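PDB 2P7I: methyltransferase, which probably transfers a methyl group from S-adenosylmethionine to a substrate that has not been identified. Local coordinates for residues F37-G50 and L100-V112. Numbering follows the deposited sequence. Where two conformers were deposited one is given.
With TRS (2-amino-2-hydroxymethyl-propane-1,3-diol), chain G.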
loop_
_atom_site.group_PDB
_atom_site.type_symbol
_atom_site.label_atom_id
_atom_site.label_comp_id
_atom_site.label_asym_id
_atom_site.label_seq_id
_atom_site.Cartn_x
_atom_site.Cartn_y
_atom_site.Cartn_z
ATOM N N PHE B 37 -16.079 -3.856 15.238
ATOM C CA PHE B 37 -16.065 -3.478 16.662
ATOM C C PHE B 37 -16.081 -4.678 17.612
ATOM O O PHE B 37 -15.556 -4.611 18.720
ATOM C CB PHE B 37 -17.315 -2.666 16.992
ATOM C CG PHE B 37 -17.414 -1.315 16.319
ATOM C CD1 PHE B 37 -16.386 -0.777 15.561
ATOM C CD2 PHE B 37 -18.574 -0.553 16.498
ATOM C CE1 PHE B 37 -16.501 0.475 14.976
ATOM C CE2 PHE B 37 -18.704 0.726 15.927
ATOM C CZ PHE B 37 -17.685 1.228 15.149
ATOM N N THR B 38 -16.726 -5.756 17.182
ATOM C CA THR B 38 -17.094 -6.861 18.075
ATOM C C THR B 38 -15.949 -7.429 18.919
ATOM O O THR B 38 -16.112 -7.595 20.116
ATOM C CB THR B 38 -17.835 -7.961 17.312
ATOM O OG1 THR B 38 -19.114 -7.445 16.912
ATOM C CG2 THR B 38 -18.070 -9.179 18.207
ATOM N N PRO B 39 -14.777 -7.692 18.322
ATOM C CA PRO B 39 -13.692 -8.242 19.116
ATOM C C PRO B 39 -13.171 -7.320 20.234
ATOM O O PRO B 39 -12.487 -7.785 21.150
ATOM C CB PRO B 39 -12.575 -8.477 18.096
ATOM C CG PRO B 39 -13.179 -8.313 16.782
ATOM C CD PRO B 39 -14.408 -7.515 16.911
ATOM N N PHE B 40 -13.464 -6.031 20.133
ATOM C CA PHE B 40 -12.955 -5.041 21.070
ATOM C C PHE B 40 -13.933 -4.607 22.144
ATOM O O PHE B 40 -13.522 -3.921 23.094
ATOM C CB PHE B 40 -12.532 -3.774 20.319
ATOM C CG PHE B 40 -11.486 -4.002 19.268
ATOM C CD1 PHE B 40 -10.231 -4.449 19.639
ATOM C CD2 PHE B 40 -11.740 -3.739 17.916
ATOM C CE1 PHE B 40 -9.227 -4.632 18.695
ATOM C CE2 PHE B 40 -10.758 -3.920 16.969
ATOM C CZ PHE B 40 -9.500 -4.364 17.350
ATOM N N PHE B 41 -15.210 -4.949 21.994
ATOM C CA PHE B 41 -16.238 -4.543 22.950
ATOM C C PHE B 41 -15.846 -4.951 24.361
ATOM O O PHE B 41 -15.307 -6.039 24.577
ATOM C CB PHE B 41 -17.593 -5.154 22.627
ATOM C CG PHE B 41 -18.372 -4.466 21.519
ATOM C CD1 PHE B 41 -18.384 -3.084 21.360
ATOM C CD2 PHE B 41 -19.177 -5.227 20.675
ATOM C CE1 PHE B 41 -19.160 -2.480 20.352
ATOM C CE2 PHE B 41 -19.925 -4.644 19.672
ATOM C CZ PHE B 41 -19.922 -3.271 19.501
ATOM N N ARG B 42 -16.074 -4.032 25.296
ATOM C CA ARG B 42 -15.904 -4.279 26.719
ATOM C C ARG B 42 -17.225 -4.690 27.348
ATOM O O ARG B 42 -18.286 -4.214 26.945
ATOM C CB ARG B 42 -15.493 -2.986 27.414
ATOM C CG ARG B 42 -14.261 -2.318 26.895
ATOM C CD ARG B 42 -13.051 -2.952 27.463
ATOM N NE ARG B 42 -13.144 -2.873 28.904
ATOM C CZ ARG B 42 -12.552 -3.700 29.750
ATOM N NH1 ARG B 42 -11.772 -4.685 29.305
ATOM N NH2 ARG B 42 -12.744 -3.534 31.054
ATOM N N PRO B 43 -17.178 -5.515 28.401
ATOM C CA PRO B 43 -18.447 -5.805 29.096
ATOM C C PRO B 43 -18.923 -4.547 29.774
ATOM O O PRO B 43 -18.104 -3.711 30.144
ATOM C CB PRO B 43 -18.053 -6.852 30.141
ATOM C CG PRO B 43 -16.535 -6.665 30.322
ATOM C CD PRO B 43 -16.011 -6.172 29.018
ATOM N N GLY B 44 -20.231 -4.370 29.883
ATOM C CA GLY B 44 -20.762 -3.229 30.621
ATOM C C GLY B 44 -21.742 -2.507 29.753
ATOM O O GLY B 44 -22.467 -3.133 29.029
ATOM N N ASN B 45 -21.722 -1.181 29.787
ATOM C CA ASN B 45 -22.696 -0.382 29.050
ATOM C C ASN B 45 -22.097 0.280 27.796
ATOM O O ASN B 45 -20.907 0.218 27.564
ATOM C CB ASN B 45 -23.322 0.660 29.972
ATOM C CG ASN B 45 -22.310 1.650 30.491
ATOM O OD1 ASN B 45 -21.131 1.595 30.128
ATOM N ND2 ASN B 45 -22.764 2.591 31.298
ATOM N N LEU B 46 -22.948 0.908 27.006
ATOM C CA LEU B 46 -22.499 1.588 25.811
ATOM C C LEU B 46 -23.144 2.949 25.710
ATOM O O LEU B 46 -24.300 3.128 26.102
ATOM C CB LEU B 46 -22.821 0.748 24.575
ATOM C CG LEU B 46 -22.383 1.316 23.217
ATOM C CD1 LEU B 46 -21.882 0.235 22.290
ATOM C CD2 LEU B 46 -23.531 2.065 22.595
ATOM N N LEU B 47 -22.374 3.911 25.199
ATOM C CA LEU B 47 -22.849 5.235 24.863
ATOM C C LEU B 47 -22.717 5.430 23.345
ATOM O O LEU B 47 -21.631 5.255 22.794
ATOM C CB LEU B 47 -22.030 6.302 25.605
ATOM C CG LEU B 47 -22.281 7.784 25.291
ATOM C CD1 LEU B 47 -23.662 8.303 25.697
ATOM C CD2 LEU B 47 -21.162 8.652 25.970
ATOM N N GLU B 48 -23.813 5.794 22.682
ATOM C CA GLU B 48 -23.822 6.076 21.239
ATOM C C GLU B 48 -24.016 7.570 21.020
ATOM O O GLU B 48 -25.097 8.124 21.276
ATOM C CB GLU B 48 -24.885 5.268 20.491
ATOM C CG GLU B 48 -24.896 5.572 18.991
ATOM C CD GLU B 48 -26.006 4.887 18.200
ATOM O OE1 GLU B 48 -27.020 4.437 18.776
ATOM O OE2 GLU B 48 -25.862 4.858 16.960
ATOM N N LEU B 49 -22.944 8.225 20.591
ATOM C CA LEU B 49 -22.951 9.657 20.353
ATOM C C LEU B 49 -23.378 9.929 18.925
ATOM O O LEU B 49 -22.742 9.466 17.986
ATOM C CB LEU B 49 -21.558 10.233 20.625
ATOM C CG LEU B 49 -21.154 10.185 22.101
ATOM C CD1 LEU B 49 -19.688 10.536 22.288
ATOM C CD2 LEU B 49 -22.079 11.119 22.889
ATOM N N GLY B 50 -24.465 10.681 18.765
ATOM C CA GLY B 50 -25.032 10.986 17.448
ATOM C C GLY B 50 -25.869 9.851 16.917
ATOM O O GLY B 50 -25.622 9.358 15.834
ATOM N N LEU B 100 -24.139 13.752 31.378
ATOM C CA LEU B 100 -24.465 12.338 31.426
ATOM C C LEU B 100 -24.380 11.843 32.857
ATOM O O LEU B 100 -23.533 12.290 33.620
ATOM C CB LEU B 100 -23.536 11.533 30.509
ATOM C CG LEU B 100 -23.574 12.030 29.062
ATOM C CD1 LEU B 100 -22.754 11.113 28.137
ATOM C CD2 LEU B 100 -25.008 12.176 28.600
ATOM N N PRO B 101 -25.239 10.894 33.215
ATOM C CA PRO B 101 -25.333 10.442 34.596
ATOM C C PRO B 101 -24.212 9.544 35.059
ATOM O O PRO B 101 -24.101 9.278 36.243
ATOM C CB PRO B 101 -26.644 9.656 34.606
ATOM C CG PRO B 101 -26.796 9.147 33.226
ATOM C CD PRO B 101 -26.214 10.217 32.340
ATOM N N ARG B 102 -23.368 9.112 34.139
ATOM C CA ARG B 102 -22.545 7.941 34.345
ATOM C C ARG B 102 -21.326 8.033 33.424
ATOM O O ARG B 102 -21.268 8.914 32.579
ATOM C CB ARG B 102 -23.408 6.746 33.953
ATOM C CG ARG B 102 -23.062 5.430 34.600
ATOM C CD ARG B 102 -24.327 4.561 34.768
ATOM N NE ARG B 102 -25.201 4.585 33.577
ATOM C CZ ARG B 102 -25.501 3.530 32.807
ATOM N NH1 ARG B 102 -25.035 2.315 33.080
ATOM N NH2 ARG B 102 -26.296 3.688 31.754
ATOM N N ARG B 103 -20.359 7.142 33.614
ATOM C CA ARG B 103 -19.320 6.899 32.635
ATOM C C ARG B 103 -19.601 5.569 31.921
ATOM O O ARG B 103 -20.394 4.749 32.397
ATOM C CB ARG B 103 -17.946 6.892 33.287
ATOM C CG ARG B 103 -17.478 8.280 33.700
ATOM C CD ARG B 103 -16.080 8.246 34.242
ATOM N NE ARG B 103 -15.381 9.528 34.031
ATOM C CZ ARG B 103 -15.406 10.560 34.878
ATOM N NH1 ARG B 103 -16.110 10.513 36.001
ATOM N NH2 ARG B 103 -14.747 11.667 34.595
ATOM N N TYR B 104 -18.947 5.366 30.772
ATOM C CA TYR B 104 -19.320 4.299 29.851
ATOM C C TYR B 104 -18.141 3.421 29.437
ATOM O O TYR B 104 -17.003 3.901 29.201
ATOM C CB TYR B 104 -20.023 4.887 28.629
ATOM C CG TYR B 104 -21.221 5.696 29.057
ATOM C CD1 TYR B 104 -21.071 7.018 29.447
ATOM C CD2 TYR B 104 -22.489 5.118 29.164
ATOM C CE1 TYR B 104 -22.157 7.765 29.866
ATOM C CE2 TYR B 104 -23.587 5.860 29.603
ATOM C CZ TYR B 104 -23.399 7.194 29.949
ATOM O OH TYR B 104 -24.449 7.977 30.402
ATOM N N ASP B 105 -18.433 2.129 29.355
ATOM C CA ASP B 105 -17.423 1.122 29.042
ATOM C C ASP B 105 -17.075 1.088 27.560
ATOM O O ASP B 105 -15.964 0.737 27.191
ATOM C CB ASP B 105 -17.912 -0.245 29.507
ATOM C CG ASP B 105 -18.174 -0.266 30.994
ATOM O OD1 ASP B 105 -17.190 -0.119 31.754
ATOM O OD2 ASP B 105 -19.357 -0.398 31.383
ATOM N N ASN B 106 -18.049 1.457 26.734
ATOM C CA ASN B 106 -17.933 1.491 25.281
ATOM C C ASN B 106 -18.572 2.790 24.805
ATOM O O ASN B 106 -19.705 3.105 25.190
ATOM C CB ASN B 106 -18.694 0.311 24.633
ATOM C CG ASN B 106 -18.189 -1.053 25.097
ATOM O OD1 ASN B 106 -17.265 -1.628 24.502
ATOM N ND2 ASN B 106 -18.813 -1.587 26.152
ATOM N N ILE B 107 -17.859 3.549 23.972
ATOM C CA ILE B 107 -18.430 4.772 23.375
ATOM C C ILE B 107 -18.324 4.677 21.880
ATOM O O ILE B 107 -17.249 4.352 21.365
ATOM C CB ILE B 107 -17.755 6.059 23.918
ATOM C CG1 ILE B 107 -17.956 6.116 25.446
ATOM C CG2 ILE B 107 -18.353 7.303 23.209
ATOM C CD1 ILE B 107 -17.301 7.327 26.149
ATOM N N VAL B 108 -19.434 4.890 21.181
ATOM C CA VAL B 108 -19.449 4.766 19.732
ATOM C C VAL B 108 -19.592 6.148 19.126
ATOM O O VAL B 108 -20.523 6.877 19.466
ATOM C CB VAL B 108 -20.584 3.826 19.231
ATOM C CG1 VAL B 108 -20.747 3.949 17.694
ATOM C CG2 VAL B 108 -20.309 2.380 19.649
ATOM N N LEU B 109 -18.618 6.519 18.272
ATOM C CA LEU B 109 -18.693 7.773 17.501
ATOM C C LEU B 109 -18.384 7.492 16.032
ATOM O O LEU B 109 -17.222 7.542 15.586
ATOM C CB LEU B 109 -17.767 8.846 18.094
ATOM C CG LEU B 109 -17.941 10.289 17.636
ATOM C CD1 LEU B 109 -19.254 10.981 18.127
ATOM C CD2 LEU B 109 -16.678 11.119 18.024
ATOM N N THR B 110 -19.428 7.092 15.308
ATOM C CA THR B 110 -19.271 6.651 13.918
ATOM C C THR B 110 -19.915 7.632 12.985
ATOM O O THR B 110 -21.113 7.917 13.105
ATOM C CB THR B 110 -19.843 5.231 13.629
ATOM O OG1 THR B 110 -21.213 5.122 14.057
ATOM C CG2 THR B 110 -19.003 4.188 14.322
ATOM N N HIS B 111 -19.099 8.145 12.068
ATOM C CA HIS B 111 -19.527 9.138 11.095
ATOM C C HIS B 111 -20.229 10.328 11.711
ATOM O O HIS B 111 -21.244 10.808 11.222
ATOM C CB HIS B 111 -20.396 8.476 10.019
ATOM C CG HIS B 111 -19.631 7.524 9.152
ATOM N ND1 HIS B 111 -19.935 7.321 7.827
ATOM C CD2 HIS B 111 -18.511 6.802 9.390
ATOM C CE1 HIS B 111 -19.081 6.456 7.307
ATOM N NE2 HIS B 111 -18.192 6.140 8.228
ATOM N N VAL B 112 -19.644 10.838 12.780
ATOM C CA VAL B 112 -20.133 12.036 13.446
ATOM C C VAL B 112 -19.015 13.109 13.558
ATOM O O VAL B 112 -19.296 14.298 13.370
ATOM C CB VAL B 112 -20.640 11.692 14.877
ATOM C CG1 VAL B 112 -20.918 12.961 15.699
ATOM C CG2 VAL B 112 -21.841 10.719 14.832
HETATM C C TRS G . -24.630 7.095 13.180
HETATM C C1 TRS G . -24.052 6.132 14.237
HETATM C C2 TRS G . -23.993 8.483 13.250
HETATM C C3 TRS G . -26.167 7.307 13.288
HETATM N N TRS G . -24.234 6.491 11.890
HETATM O O1 TRS G . -24.347 6.395 15.595
HETATM O O2 TRS G . -23.993 9.106 11.964
HETATM O O3 TRS G . -26.965 6.211 12.862
HETATM O O HOH W 1 -21.996 7.364 16.657
#
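Asn106 fits its amide into the bend that Arg42 and Asn45 make ahead of strand 46-49, and the fit illustrates how one amide can pin the chain that leads into a strand. OD1 accepts from Arg42 N at 2.8 Å, in the carbonyl plane and on a lone pair, while ND2 gives one hydrogen to Arg42 O and the other to Asn45 O, 3.1 Å away. Three nearly straight bonds thus fix the amide's rotation, its OD1 meeting the Phe41 ring at the edge. Next to it, Asn45 and Asp105 exchange bonds: Asp105 N reaches Asn45 OD1 at 2.9 Å, and Asp105 OD2 uses its anti lone pair for Asn45 N. Asn45 can bring OD1 there because chi1 of 63° sets CG between its own backbone N and carbonyl carbon.

Beyond this clasp, strands 46-49 and 106-110 run parallel as central neighbours of the Rossmann-like methyltransferase sheet. On the face covered by helix 119-130, Leu47 is the principal bump. Its CB lies over one face of the Tyr104 ring, 3.9 Å from the centroid, and its CD2 presses on Leu100 CD1. Leu49 CD1 continues the row against Ile107 CG2, and Leu49 CB packs tightly on Leu109 CD1 at 3.5 Å. Across the sheet, Leu46 CD1 fills the step between Asn106 CB and Val108 CG2, while Thr110 CG2 abuts the edge of the Phe37 ring.

At the C-terminal ends polar groups take over. Extended Glu48, also bonded to Thr57, accepts from O1 of a Tris molecule at OE2, 2.6 Å away, and a water joins that O1 to Leu49 O, Val108 O and Thr110 N. This grip on a hydroxyl is consistent with the fold's usual cofactor pocket, where Tris, probably from the crystallisation liquor, may occupy part of the S-adenosylmethionine site.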